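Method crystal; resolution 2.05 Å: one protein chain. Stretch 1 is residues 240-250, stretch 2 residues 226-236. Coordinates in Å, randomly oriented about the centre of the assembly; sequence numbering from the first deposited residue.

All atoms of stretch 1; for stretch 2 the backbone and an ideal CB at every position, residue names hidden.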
# COMPACT_ATOMS: atom_id res chain seq x y z
N ILE A 240 18.75 -3.64 3.84
CA ILE A 240 18.99 -3.12 2.53
C ILE A 240 19.17 -4.29 1.60
O ILE A 240 19.96 -5.19 1.89
CB ILE A 240 20.28 -2.24 2.49
CG1 ILE A 240 20.20 -1.06 3.47
CG2 ILE A 240 20.48 -1.70 1.10
CD1 ILE A 240 18.84 -0.48 3.67
N GLY A 241 18.42 -4.28 0.50
CA GLY A 241 18.45 -5.33 -0.49
C GLY A 241 17.32 -6.34 -0.40
O GLY A 241 17.10 -7.05 -1.38
N ASP A 242 16.64 -6.45 0.75
CA ASP A 242 15.53 -7.41 0.93
C ASP A 242 14.44 -7.17 -0.10
O ASP A 242 14.12 -6.03 -0.41
CB ASP A 242 14.92 -7.31 2.33
CG ASP A 242 15.81 -7.94 3.39
OD1 ASP A 242 16.86 -8.52 3.03
OD2 ASP A 242 15.47 -7.84 4.58
N ARG A 243 13.93 -8.27 -0.66
CA ARG A 243 12.77 -8.27 -1.54
C ARG A 243 11.47 -8.23 -0.74
O ARG A 243 10.56 -7.46 -1.04
CB ARG A 243 12.80 -9.54 -2.39
CG ARG A 243 13.99 -9.64 -3.34
CD ARG A 243 14.23 -11.12 -3.73
NE ARG A 243 14.91 -11.31 -5.03
CZ ARG A 243 16.15 -10.92 -5.34
NH1 ARG A 243 16.94 -10.28 -4.46
NH2 ARG A 243 16.60 -11.17 -6.56
N TYR A 244 11.42 -9.05 0.31
CA TYR A 244 10.23 -9.19 1.21
C TYR A 244 10.30 -8.13 2.30
O TYR A 244 11.18 -8.19 3.16
CB TYR A 244 10.26 -10.60 1.84
CG TYR A 244 9.24 -10.99 2.89
CD1 TYR A 244 8.09 -10.22 3.17
CD2 TYR A 244 9.40 -12.17 3.59
CE1 TYR A 244 7.19 -10.63 4.14
CE2 TYR A 244 8.50 -12.59 4.54
CZ TYR A 244 7.40 -11.83 4.81
OH TYR A 244 6.53 -12.33 5.77
N VAL A 245 9.40 -7.16 2.27
CA VAL A 245 9.47 -6.04 3.19
C VAL A 245 8.30 -6.14 4.15
O VAL A 245 7.19 -6.24 3.70
CB VAL A 245 9.35 -4.75 2.42
CG1 VAL A 245 9.28 -3.58 3.40
CG2 VAL A 245 10.50 -4.60 1.45
N GLY A 246 8.54 -6.21 5.44
CA GLY A 246 7.47 -6.18 6.44
C GLY A 246 7.11 -4.80 6.92
O GLY A 246 7.90 -3.85 6.87
N ARG A 247 5.88 -4.68 7.41
CA ARG A 247 5.36 -3.42 7.82
C ARG A 247 4.56 -3.57 9.10
O ARG A 247 3.96 -4.63 9.38
CB ARG A 247 4.46 -2.84 6.69
CG ARG A 247 5.11 -2.69 5.30
CD ARG A 247 4.20 -1.85 4.39
NE ARG A 247 2.92 -2.57 4.14
CZ ARG A 247 1.84 -2.04 3.58
NH1 ARG A 247 1.81 -0.77 3.21
NH2 ARG A 247 0.73 -2.76 3.41
N LEU A 248 4.50 -2.49 9.87
CA LEU A 248 3.57 -2.43 10.97
C LEU A 248 2.21 -1.89 10.51
O LEU A 248 2.12 -0.78 10.02
CB LEU A 248 4.15 -1.52 12.07
CG LEU A 248 3.24 -1.34 13.29
CD1 LEU A 248 2.98 -2.68 13.96
CD2 LEU A 248 3.93 -0.35 14.18
N LEU A 249 1.14 -2.66 10.68
CA LEU A 249 -0.20 -2.15 10.37
C LEU A 249 -0.69 -1.18 11.41
O LEU A 249 -0.87 -1.56 12.57
CB LEU A 249 -1.21 -3.32 10.29
CG LEU A 249 -2.68 -3.00 10.02
CD1 LEU A 249 -2.79 -2.31 8.69
CD2 LEU A 249 -3.57 -4.23 10.05
N ILE A 250 -0.93 0.07 11.02
CA ILE A 250 -1.34 1.08 11.94
C ILE A 250 -2.86 1.01 12.20
O ILE A 250 -3.65 0.84 11.29
CB ILE A 250 -0.97 2.49 11.41
CG1 ILE A 250 0.55 2.60 11.08
CG2 ILE A 250 -1.39 3.54 12.40
CD1 ILE A 250 1.46 2.59 12.31
N UNK A 226 8.19 -5.98 -10.11
CA UNK A 226 7.98 -5.69 -8.71
C UNK A 226 8.50 -6.86 -7.92
O UNK A 226 7.73 -7.80 -7.54
CB UNK A 226 6.51 -5.42 -8.40
N UNK A 227 9.82 -6.82 -7.69
CA UNK A 227 10.53 -7.82 -6.91
C UNK A 227 10.50 -7.44 -5.43
O UNK A 227 10.50 -8.30 -4.58
CB UNK A 227 11.97 -7.97 -7.40
N UNK A 228 10.46 -6.14 -5.14
CA UNK A 228 10.15 -5.65 -3.80
C UNK A 228 8.65 -5.70 -3.53
O UNK A 228 7.84 -5.14 -4.27
CB UNK A 228 10.67 -4.22 -3.62
N UNK A 229 8.28 -6.36 -2.46
CA UNK A 229 6.88 -6.45 -2.08
C UNK A 229 6.66 -6.12 -0.62
O UNK A 229 7.42 -6.54 0.27
CB UNK A 229 6.34 -7.85 -2.38
N UNK A 230 5.60 -5.38 -0.34
CA UNK A 230 5.27 -4.96 1.02
C UNK A 230 4.16 -5.85 1.61
O UNK A 230 3.02 -5.81 1.15
CB UNK A 230 4.84 -3.49 1.03
N UNK A 231 4.49 -6.57 2.69
CA UNK A 231 3.51 -7.35 3.48
C UNK A 231 3.13 -6.59 4.78
O UNK A 231 3.23 -5.37 4.85
CB UNK A 231 4.08 -8.73 3.82
N UNK A 232 2.61 -7.26 5.81
CA UNK A 232 2.41 -6.60 7.07
C UNK A 232 3.43 -7.18 8.06
O UNK A 232 4.61 -7.36 7.71
CB UNK A 232 0.97 -6.77 7.56
N UNK A 233 2.97 -7.49 9.28
CA UNK A 233 3.83 -7.77 10.43
C UNK A 233 4.40 -9.18 10.53
O UNK A 233 4.94 -9.56 11.56
CB UNK A 233 3.04 -7.48 11.71
N UNK A 234 4.30 -9.94 9.45
CA UNK A 234 4.92 -11.25 9.33
C UNK A 234 6.47 -11.24 9.17
O UNK A 234 7.11 -12.30 8.94
CB UNK A 234 4.30 -11.97 8.13
N UNK A 235 7.06 -10.04 9.25
CA UNK A 235 8.51 -9.79 9.18
C UNK A 235 8.68 -8.38 9.73
O UNK A 235 7.87 -7.49 9.42
CB UNK A 235 9.07 -9.93 7.76
N UNK A 236 9.69 -8.15 10.57
CA UNK A 236 9.74 -6.86 11.28
C UNK A 236 10.91 -6.01 10.81
O UNK A 236 10.74 -4.83 10.49
CB UNK A 236 9.84 -7.08 12.79

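Position 226 has nothing of stretch 1 near its CB, so many residues would do; it is Met226, deposited as selenomethionine. At 227 the CB points sideways, 4.8 Å from Arg243 CG, where a small, partly apolar group would fit along the aliphatic part of the arginine. Thr227 does this, its CG2 3.5 Å from Arg243 CG.

At 228 the CB also points sideways, yet the carbonyl O of Asp242 lies 5.0 Å from it, an acceptor that a side chain carrying a donor could reach. His228 bends its ring that way, and ND1 gives a weak hydrogen bond to Asp242 O (2.9 Å).

Position 229 pairs in parallel with Tyr244, its CB on the same sheet face as the tyrosine. A flat ring would suit, among others. His229, with chi1 in p, carries its ring face over Tyr244 CA, which lies 3.9 Å from the ring centroid; the two rings are nearly parallel but slid apart. Its main chain is held by His229 N to Arg243 O and Val245 N to His229 O, both 2.9 Å.

Position 230 pairs with Val245 on the other face, with Arg247 NE 3.8 Å from its CB. A large apolar or aromatic group could cover both neighbours. Phe230 does so: CD1 is 3.6 Å from Val245 CB, and CD2 is 3.6 Å from Arg247 CD.

At 231 the CB already sits 3.7 Å from Tyr244 CE1, so a small residue is ample. Ala231 places its methyl at the tyrosine ring edge, while its backbone O accepts from Arg247 NE (2.9 Å).

The CB at 232 points away overall, but Leu249 CB is 4.9 Å from it, inviting a branched apolar chain. Leu232 reaches back, CD2 lying 3.9 Å from Leu249 CB; its carbonyl O accepts from Arg247 N (3.0 Å).

Position 233 has room for a CB, so small residues would also do; it is Gly233. At 234 the CB is tight against Tyr244 OH (3.3 Å), so a chain that leaves along the ring edge, polar or apolar, would suit. Gln234 does so, its OE1 accepting a weak hydrogen bond from Leu232 N (2.9 Å).

The CB at 235 points toward stretch 1, beside the tyrosine ring, with the Asp242 carboxylate farther along. A long chain with a cationic end fits both. Lys235 lays CD over the ring face, 3.8 Å from the Tyr244 centroid, and NZ forms a salt bridge with Asp242 OD2 (2.8 Å) and a hydrogen bond to Tyr244 O (2.5 Å).

At 236 the CB points away, leaving the choice open; it is Ile236.

Stretch 2, residues 226-236: MTHHFALGQKI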
# COMPACT_ATOMS: atom_id res chain seq x y z
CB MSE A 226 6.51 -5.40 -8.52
CG MSE A 226 6.11 -4.27 -9.45
SE MSE A 226 4.17 -3.96 -9.23
CE MSE A 226 3.35 -4.77 -10.70
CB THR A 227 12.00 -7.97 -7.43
OG1 THR A 227 11.95 -8.59 -8.70
CG2 THR A 227 12.80 -8.85 -6.55
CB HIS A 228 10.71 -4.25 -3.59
CG HIS A 228 12.19 -4.21 -3.71
ND1 HIS A 228 13.04 -4.62 -2.69
CD2 HIS A 228 12.99 -3.84 -4.73
CE1 HIS A 228 14.29 -4.52 -3.11
NE2 HIS A 228 14.28 -4.04 -4.34
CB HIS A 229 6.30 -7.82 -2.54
CG HIS A 229 6.98 -9.01 -1.95
ND1 HIS A 229 6.52 -9.63 -0.81
CD2 HIS A 229 8.04 -9.73 -2.37
CE1 HIS A 229 7.28 -10.68 -0.54
NE2 HIS A 229 8.23 -10.73 -1.45
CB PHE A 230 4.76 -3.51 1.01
CG PHE A 230 5.82 -2.41 0.85
CD1 PHE A 230 7.12 -2.65 0.44
CD2 PHE A 230 5.44 -1.07 1.08
CE1 PHE A 230 8.03 -1.55 0.28
CE2 PHE A 230 6.33 -0.04 0.96
CZ PHE A 230 7.60 -0.29 0.57
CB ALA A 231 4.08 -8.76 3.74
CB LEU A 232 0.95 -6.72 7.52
CG LEU A 232 -0.04 -5.91 6.68
CD1 LEU A 232 -1.48 -6.12 7.12
CD2 LEU A 232 0.34 -4.45 6.85
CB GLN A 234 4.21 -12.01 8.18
CG GLN A 234 3.98 -11.28 6.84
CD GLN A 234 2.56 -10.74 6.65
OE1 GLN A 234 2.19 -9.76 7.28
NE2 GLN A 234 1.77 -11.36 5.77
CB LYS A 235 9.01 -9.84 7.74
CG LYS A 235 10.46 -9.43 7.54
CD LYS A 235 10.92 -9.79 6.15
CE LYS A 235 12.42 -9.68 6.03
NZ LYS A 235 12.82 -8.72 4.99
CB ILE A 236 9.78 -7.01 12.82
CG1 ILE A 236 8.55 -7.78 13.36
CG2 ILE A 236 9.94 -5.65 13.50
CD1 ILE A 236 7.17 -7.18 13.16
O HOH W 1 0.61 -5.62 2.44
O HOH W 2 9.18 -2.92 9.27
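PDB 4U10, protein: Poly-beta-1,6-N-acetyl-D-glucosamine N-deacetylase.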